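Local atomic coordinates of Serpin48 (Tenebrio molitor, PDB entry 3OZQ), a protein that inhibits the serine protease SPE with high specificity in the innate immunity of the insect, and belongs to the serpin family. Residues P20-Y23 with K24-K28; F103-R106 with E107-K111; N150-P154 with E155-N159. All coordinates share one frame; numbering follows the deposited sequence.

Contact 1 of 3, residues P20-Y23 with K24-K28; sequences PSVY and KEVLK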
loop_
_atom_site.group_PDB
_atom_site.type_symbol
_atom_site.label_atom_id
_atom_site.label_comp_id
_atom_site.label_asym_id
_atom_site.label_seq_id
_atom_site.Cartn_x
_atom_site.Cartn_y
_atom_site.Cartn_z
ATOM N N PRO A 20 -3.323 -2.925 9.561
ATOM C CA PRO A 20 -2.460 -3.616 10.524
ATOM C C PRO A 20 -2.495 -5.123 10.364
ATOM O O PRO A 20 -1.476 -5.761 10.617
ATOM C CB PRO A 20 -3.047 -3.220 11.886
ATOM C CG PRO A 20 -4.423 -2.709 11.595
ATOM C CD PRO A 20 -4.341 -2.097 10.233
ATOM N N SER A 21 -3.638 -5.680 9.962
ATOM C CA SER A 21 -3.728 -7.113 9.734
ATOM C C SER A 21 -2.805 -7.492 8.585
ATOM O O SER A 21 -2.099 -8.484 8.657
ATOM C CB SER A 21 -5.171 -7.536 9.420
ATOM O OG SER A 21 -6.051 -7.221 10.491
ATOM N N VAL A 22 -2.812 -6.687 7.527
ATOM C CA VAL A 22 -1.915 -6.925 6.402
ATOM C C VAL A 22 -0.447 -6.789 6.804
ATOM O O VAL A 22 0.369 -7.660 6.488
ATOM C CB VAL A 22 -2.257 -6.029 5.199
ATOM C CG1 VAL A 22 -1.181 -6.141 4.126
ATOM C CG2 VAL A 22 -3.607 -6.452 4.606
ATOM N N TYR A 23 -0.120 -5.710 7.523
ATOM C CA TYR A 23 1.247 -5.463 7.965
ATOM C C TYR A 23 1.765 -6.686 8.726
ATOM O O TYR A 23 2.864 -7.175 8.457
ATOM C CB TYR A 23 1.302 -4.174 8.820
ATOM C CG TYR A 23 2.655 -3.758 9.344
ATOM C CD1 TYR A 23 3.264 -2.583 8.905
ATOM C CD2 TYR A 23 3.316 -4.520 10.295
ATOM C CE1 TYR A 23 4.504 -2.183 9.406
ATOM C CE2 TYR A 23 4.547 -4.135 10.798
ATOM C CZ TYR A 23 5.138 -2.968 10.349
ATOM O OH TYR A 23 6.362 -2.606 10.856
ATOM N N LYS A 24 0.961 -7.190 9.661
ATOM C CA LYS A 24 1.369 -8.317 10.506
ATOM C C LYS A 24 1.712 -9.539 9.677
ATOM O O LYS A 24 2.644 -10.274 9.986
ATOM C CB LYS A 24 0.267 -8.673 11.515
ATOM C CG LYS A 24 0.719 -9.636 12.608
ATOM C CD LYS A 24 -0.295 -9.718 13.760
ATOM C CE LYS A 24 -0.181 -8.530 14.729
ATOM N NZ LYS A 24 0.873 -8.686 15.798
ATOM N N GLU A 25 0.950 -9.758 8.616
ATOM C CA GLU A 25 1.220 -10.870 7.719
ATOM C C GLU A 25 2.487 -10.637 6.901
ATOM O O GLU A 25 3.349 -11.509 6.821
ATOM C CB GLU A 25 0.027 -11.091 6.791
ATOM C CG GLU A 25 -0.443 -12.515 6.752
ATOM C CD GLU A 25 -0.481 -13.148 8.127
ATOM O OE1 GLU A 25 -1.175 -12.615 9.015
ATOM O OE2 GLU A 25 0.186 -14.187 8.317
ATOM N N VAL A 26 2.607 -9.455 6.304
ATOM C CA VAL A 26 3.747 -9.183 5.427
ATOM C C VAL A 26 5.075 -9.324 6.161
ATOM O O VAL A 26 6.048 -9.839 5.608
ATOM C CB VAL A 26 3.646 -7.815 4.744
ATOM C CG1 VAL A 26 4.993 -7.433 4.115
ATOM C CG2 VAL A 26 2.554 -7.851 3.696
ATOM N N LEU A 27 5.092 -8.867 7.408
ATOM C CA LEU A 27 6.227 -9.026 8.306
ATOM C C LEU A 27 6.823 -10.423 8.259
ATOM O O LEU A 27 8.041 -10.584 8.284
ATOM C CB LEU A 27 5.768 -8.755 9.738
ATOM C CG LEU A 27 6.353 -7.559 10.463
ATOM C CD1 LEU A 27 5.651 -7.411 11.807
ATOM C CD2 LEU A 27 7.861 -7.730 10.632
ATOM N N LYS A 28 5.955 -11.430 8.219
ATOM C CA LYS A 28 6.376 -12.823 8.289
ATOM C C LYS A 28 7.374 -13.179 7.203
ATOM O O LYS A 28 8.289 -13.963 7.431
ATOM C CB LYS A 28 5.168 -13.762 8.187
ATOM C CG LYS A 28 4.252 -13.756 9.408
ATOM C CD LYS A 28 3.057 -14.681 9.171
ATOM C CE LYS A 28 2.173 -14.815 10.397
ATOM N NZ LYS A 28 1.020 -15.715 10.111
HETATM O O HOH W 1 -2.821 -10.931 10.625
#
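Y23 swings its ring out from the side of the helix, CG anti to the backbone N (chi1 -179°), while L27, with its first torsion at -115° and off any staggered value, brings CD1 back to meet it. Y23 CE2 and L27 CD1 come to 3.6 Å, the methyl approaching the ring obliquely. On the neighbouring face, V22 CG1 lies 4.1 Å from V26 CG2, one methyl against another. The backbone keeps the spacing: V26 N donates to V22 O at 2.9 Å and L27 N to Y23 O at 3.0 Å, both nearly straight, whereas E25 N reaches S21 O only weakly, at 3.3 Å. S21 O also accepts a hydrogen bond from a water that donates to E25 OE1 as well, and E25 OE2 pairs with K28 NZ in a salt bridge whose modelled length, 2.5 Å, is doubtfully short. The stretch belongs to helix 10-29, the first helix of the serpin fold; V22 and V26 face strand 34-36, and Y23 gives its OH to a hydrogen bond with E247 and its ring to F34. An alanine here has neither ring nor hydroxyl, which would probably leave the E247 carboxylate without this partner and open a gap beside L27 CD1 and F34. The chemistry is thus two-sided: carbon contacts face the body of the protein, and the E25 carboxylate meets water and, less certainly in its geometry, K28.

Contact 2 of 3, residues F103-R106 with E107-K111; sequences FSVR and EEFQK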
loop_
_atom_site.group_PDB
_atom_site.type_symbol
_atom_site.label_atom_id
_atom_site.label_comp_id
_atom_site.label_asym_id
_atom_site.label_seq_id
_atom_site.Cartn_x
_atom_site.Cartn_y
_atom_site.Cartn_z
ATOM N N PHE A 103 -11.080 -19.106 -21.425
ATOM C CA PHE A 103 -12.342 -18.582 -20.933
ATOM C C PHE A 103 -12.426 -17.071 -21.140
ATOM O O PHE A 103 -11.960 -16.282 -20.309
ATOM C CB PHE A 103 -12.570 -18.969 -19.465
ATOM C CG PHE A 103 -12.304 -20.424 -19.164
ATOM C CD1 PHE A 103 -11.109 -20.819 -18.584
ATOM C CD2 PHE A 103 -13.244 -21.394 -19.457
ATOM C CE1 PHE A 103 -10.862 -22.147 -18.294
ATOM C CE2 PHE A 103 -12.997 -22.733 -19.180
ATOM C CZ PHE A 103 -11.808 -23.109 -18.602
ATOM N N SER A 104 -13.018 -16.688 -22.268
ATOM C CA SER A 104 -13.212 -15.292 -22.639
ATOM C C SER A 104 -13.818 -14.466 -21.505
ATOM O O SER A 104 -14.864 -14.810 -20.956
ATOM C CB SER A 104 -14.106 -15.198 -23.879
ATOM O OG SER A 104 -13.457 -15.750 -25.010
ATOM N N VAL A 105 -13.154 -13.371 -21.163
ATOM C CA VAL A 105 -13.647 -12.495 -20.118
ATOM C C VAL A 105 -14.961 -11.851 -20.552
ATOM O O VAL A 105 -15.056 -11.285 -21.645
ATOM C CB VAL A 105 -12.621 -11.398 -19.793
ATOM C CG1 VAL A 105 -13.111 -10.540 -18.620
ATOM C CG2 VAL A 105 -11.277 -12.015 -19.488
ATOM N N ARG A 106 -15.967 -11.937 -19.689
ATOM C CA ARG A 106 -17.250 -11.291 -19.942
ATOM C C ARG A 106 -17.099 -9.780 -20.042
ATOM O O ARG A 106 -16.625 -9.132 -19.106
ATOM C CB ARG A 106 -18.259 -11.652 -18.849
ATOM C CG ARG A 106 -18.410 -13.150 -18.650
ATOM C CD ARG A 106 -19.420 -13.480 -17.570
ATOM N NE ARG A 106 -19.276 -14.863 -17.119
ATOM C CZ ARG A 106 -19.800 -15.917 -17.745
ATOM N NH1 ARG A 106 -20.504 -15.749 -18.859
ATOM N NH2 ARG A 106 -19.619 -17.143 -17.263
ATOM N N GLU A 107 -17.503 -9.223 -21.181
ATOM C CA GLU A 107 -17.392 -7.785 -21.431
ATOM C C GLU A 107 -17.892 -6.935 -20.262
ATOM O O GLU A 107 -17.365 -5.854 -20.005
ATOM C CB GLU A 107 -18.146 -7.402 -22.708
ATOM C CG GLU A 107 -17.452 -7.820 -23.993
ATOM C CD GLU A 107 -17.307 -6.665 -24.966
ATOM O OE1 GLU A 107 -16.451 -6.755 -25.876
ATOM O OE2 GLU A 107 -18.048 -5.665 -24.815
ATOM N N GLU A 108 -18.915 -7.432 -19.574
ATOM C CA GLU A 108 -19.503 -6.755 -18.423
ATOM C C GLU A 108 -18.510 -6.599 -17.269
ATOM O O GLU A 108 -18.613 -5.660 -16.474
ATOM C CB GLU A 108 -20.711 -7.552 -17.929
ATOM C CG GLU A 108 -21.424 -6.931 -16.737
ATOM C CD GLU A 108 -22.468 -7.854 -16.114
ATOM O OE1 GLU A 108 -22.680 -8.974 -16.638
ATOM O OE2 GLU A 108 -23.077 -7.456 -15.094
ATOM N N PHE A 109 -17.568 -7.533 -17.167
ATOM C CA PHE A 109 -16.576 -7.509 -16.098
ATOM C C PHE A 109 -15.460 -6.558 -16.473
ATOM O O PHE A 109 -14.949 -5.821 -15.622
ATOM C CB PHE A 109 -16.017 -8.912 -15.830
ATOM C CG PHE A 109 -15.166 -9.010 -14.582
ATOM C CD1 PHE A 109 -15.740 -8.948 -13.319
ATOM C CD2 PHE A 109 -13.797 -9.188 -14.676
ATOM C CE1 PHE A 109 -14.951 -9.044 -12.167
ATOM C CE2 PHE A 109 -13.008 -9.281 -13.528
ATOM C CZ PHE A 109 -13.592 -9.218 -12.280
ATOM N N GLN A 110 -15.078 -6.568 -17.748
ATOM C CA GLN A 110 -14.032 -5.660 -18.212
ATOM C C GLN A 110 -14.484 -4.220 -18.061
ATOM O O GLN A 110 -13.675 -3.305 -17.972
ATOM C CB GLN A 110 -13.706 -5.911 -19.677
ATOM C CG GLN A 110 -13.218 -7.302 -19.988
ATOM C CD GLN A 110 -12.861 -7.443 -21.443
ATOM O OE1 GLN A 110 -11.690 -7.574 -21.800
ATOM N NE2 GLN A 110 -13.871 -7.391 -22.301
ATOM N N LYS A 111 -15.794 -4.034 -18.064
ATOM C CA LYS A 111 -16.379 -2.711 -18.038
ATOM C C LYS A 111 -16.411 -2.198 -16.604
ATOM O O LYS A 111 -16.112 -1.031 -16.341
ATOM C CB LYS A 111 -17.791 -2.775 -18.637
ATOM C CG LYS A 111 -18.654 -1.548 -18.392
ATOM C CD LYS A 111 -19.967 -1.645 -19.154
ATOM C CE LYS A 111 -20.822 -0.392 -18.972
ATOM N NZ LYS A 111 -22.004 -0.393 -19.887
#
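R106 is extended (psi 122°) and E107 is already helical, so the chain turns into a helix at once and R106, at the N-cap position, offers its carbonyl to the first turn. R106 O accepts twice: F109 N comes at 2.7 Å from well above the carbonyl plane, and Q110 N lies in that plane but farther off, at 3.3 Å. Among the side chains, V105 reaches forward with CG1, which lies beside its own carbonyl carbon (chi1 -176°). This methyl meets Q110 CG at 3.5 Å, the two chains slanting across each other, and stands at the edge of the F109 ring, 4.2 Å from F109 CD2. Beyond the contact, V105 and F109 both touch S121 of strand 120-124, and F109 also rests on L47 of helix 38-50. The R106 chain runs straight out from CG, its NE donates to S299 O, and its main chain hydrogen-bonds I301. In serpins this is the step from the second strand of sheet A into the short helix E. At this joint one carbonyl accepts two main-chain N-H groups, with a carbon-only contact of V105 on its buried side, while the arginine charge is directed to a neighbouring loop.

Contact 3 of 3, residues N150-P154 with E155-N159; sequences NLVDP and EILNN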
loop_
_atom_site.group_PDB
_atom_site.type_symbol
_atom_site.label_atom_id
_atom_site.label_comp_id
_atom_site.label_asym_id
_atom_site.label_seq_id
_atom_site.Cartn_x
_atom_site.Cartn_y
_atom_site.Cartn_z
ATOM N N ASN A 150 9.352 -5.861 -14.068
ATOM C CA ASN A 150 9.462 -7.252 -13.683
ATOM C C ASN A 150 8.587 -7.618 -12.504
ATOM O O ASN A 150 9.028 -8.302 -11.584
ATOM C CB ASN A 150 10.925 -7.576 -13.373
ATOM C CG ASN A 150 11.791 -7.496 -14.601
ATOM O OD1 ASN A 150 11.762 -8.394 -15.438
ATOM N ND2 ASN A 150 12.543 -6.408 -14.736
ATOM N N LEU A 151 7.345 -7.159 -12.527
ATOM C CA LEU A 151 6.423 -7.489 -11.455
ATOM C C LEU A 151 6.206 -8.994 -11.371
ATOM O O LEU A 151 6.335 -9.582 -10.300
ATOM C CB LEU A 151 5.088 -6.759 -11.635
ATOM C CG LEU A 151 4.120 -6.884 -10.453
ATOM C CD1 LEU A 151 3.212 -5.657 -10.347
ATOM C CD2 LEU A 151 3.311 -8.169 -10.551
ATOM N N VAL A 152 5.870 -9.603 -12.506
ATOM C CA VAL A 152 5.572 -11.039 -12.581
ATOM C C VAL A 152 6.864 -11.806 -12.835
ATOM O O VAL A 152 7.587 -11.535 -13.800
ATOM C CB VAL A 152 4.570 -11.363 -13.714
ATOM C CG1 VAL A 152 4.370 -12.887 -13.860
ATOM C CG2 VAL A 152 3.224 -10.661 -13.475
ATOM N N ASP A 153 7.164 -12.736 -11.941
ATOM C CA ASP A 153 8.272 -13.654 -12.130
ATOM C C ASP A 153 7.716 -14.876 -12.838
ATOM O O ASP A 153 6.909 -15.609 -12.266
ATOM C CB ASP A 153 8.868 -14.034 -10.778
ATOM C CG ASP A 153 9.893 -15.157 -10.879
ATOM O OD1 ASP A 153 10.681 -15.304 -9.931
ATOM O OD2 ASP A 153 9.906 -15.896 -11.891
ATOM N N PRO A 154 8.146 -15.103 -14.091
ATOM C CA PRO A 154 7.533 -16.136 -14.927
ATOM C C PRO A 154 7.475 -17.494 -14.233
ATOM O O PRO A 154 6.629 -18.321 -14.556
ATOM C CB PRO A 154 8.442 -16.177 -16.159
ATOM C CG PRO A 154 9.717 -15.605 -15.719
ATOM C CD PRO A 154 9.350 -14.539 -14.725
ATOM N N GLU A 155 8.350 -17.708 -13.263
ATOM C CA GLU A 155 8.366 -18.967 -12.535
ATOM C C GLU A 155 7.073 -19.247 -11.762
ATOM O O GLU A 155 6.782 -20.401 -11.442
ATOM C CB GLU A 155 9.576 -19.024 -11.599
ATOM C CG GLU A 155 10.913 -19.077 -12.336
ATOM C CD GLU A 155 11.109 -20.366 -13.121
ATOM O OE1 GLU A 155 11.697 -21.313 -12.558
ATOM O OE2 GLU A 155 10.683 -20.433 -14.298
ATOM N N ILE A 156 6.299 -18.206 -11.462
ATOM C CA ILE A 156 5.057 -18.388 -10.710
ATOM C C ILE A 156 3.953 -18.941 -11.593
ATOM O O ILE A 156 2.936 -19.437 -11.102
ATOM C CB ILE A 156 4.563 -17.072 -10.065
ATOM C CG1 ILE A 156 4.052 -16.105 -11.138
ATOM C CG2 ILE A 156 5.648 -16.456 -9.234
ATOM C CD1 ILE A 156 3.088 -15.059 -10.623
ATOM N N LEU A 157 4.154 -18.856 -12.904
ATOM C CA LEU A 157 3.165 -19.328 -13.866
ATOM C C LEU A 157 3.313 -20.822 -14.126
ATOM O O LEU A 157 4.425 -21.344 -14.152
ATOM C CB LEU A 157 3.320 -18.573 -15.184
ATOM C CG LEU A 157 3.329 -17.051 -15.052
ATOM C CD1 LEU A 157 3.422 -16.420 -16.427
ATOM C CD2 LEU A 157 2.067 -16.598 -14.321
ATOM N N ASN A 158 2.190 -21.503 -14.332
ATOM C CA ASN A 158 2.219 -22.926 -14.653
ATOM C C ASN A 158 0.995 -23.385 -15.418
ATOM O O ASN A 158 0.089 -22.594 -15.703
ATOM C CB ASN A 158 2.410 -23.756 -13.383
ATOM C CG ASN A 158 1.294 -23.556 -12.392
ATOM O OD1 ASN A 158 0.120 -23.510 -12.762
ATOM N ND2 ASN A 158 1.650 -23.432 -11.125
ATOM N N ASN A 159 0.971 -24.670 -15.758
ATOM C CA ASN A 159 -0.131 -25.227 -16.526
ATOM C C ASN A 159 -1.486 -24.975 -15.870
ATOM O O ASN A 159 -2.508 -24.941 -16.552
ATOM C CB ASN A 159 0.081 -26.725 -16.841
ATOM C CG ASN A 159 0.661 -27.509 -15.666
ATOM O OD1 ASN A 159 -0.029 -28.319 -15.049
ATOM N ND2 ASN A 159 1.941 -27.297 -15.382
#
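With chi1 at 175°, V152 CG1 is trans to N, and that methyl points at the second segment: it lies 4.1 Å from I156 CD1, the two side chains crossing at about a right angle, and more loosely, at 4.4 Å, from L157 CD2. Behind it, V152 N hydrogen-bonds N137 OD1 of helix 129-143, and the side chain also touches M136. D153 follows with two grips. Its side-chain OD2 accepts from E155 N at 2.8 Å, on the anti side of the carboxylate and 34° out of its plane, which makes an Asx turn around P154; its main-chain O accepts from I156 N at 2.8 Å along an almost straight N-H. I156 CG1 is tucked between its own backbone N and carbonyl carbon, which places it 3.1 Å from the same D153 O. This tight turn of 3-10 helix belongs to the connection from helix F to the third strand of sheet A, which in serpins passes across the front of that sheet; I156 reaches N312 on strand 310-321. The D153 and E155 carboxylates, like in charge, have their nearest charged oxygens, D153 OD2 and E155 OE2, 5.2 Å apart. P154 comes last, its ring against N130 and A133 of helix 129-143, while P154 O takes the N-H of L157 at 3.0 Å from above the carbonyl plane.

From the N terminus, contact 1 lies inside helix 10-29, contact 2 joins strand 90-100 to helix 107-115, and contact 3 shapes the connection between helix 129-143 and strand 163-174. Each is local, its two segments running on without a gap, so none closes a long loop, and the three follow in series with no nesting or crossing. Contact 1 sets the first helix against strands 34-36 and 365-372; contact 2 joins its helix to helix 38-50 and strand 120-124; contact 3 lies between helix 129-143 and the strands 163-174 and 310-321. Contacts 2 and 3 come nearest, about 9 Å between closest atoms, while the centres of contacts 1 and 2 are about 33 Å apart.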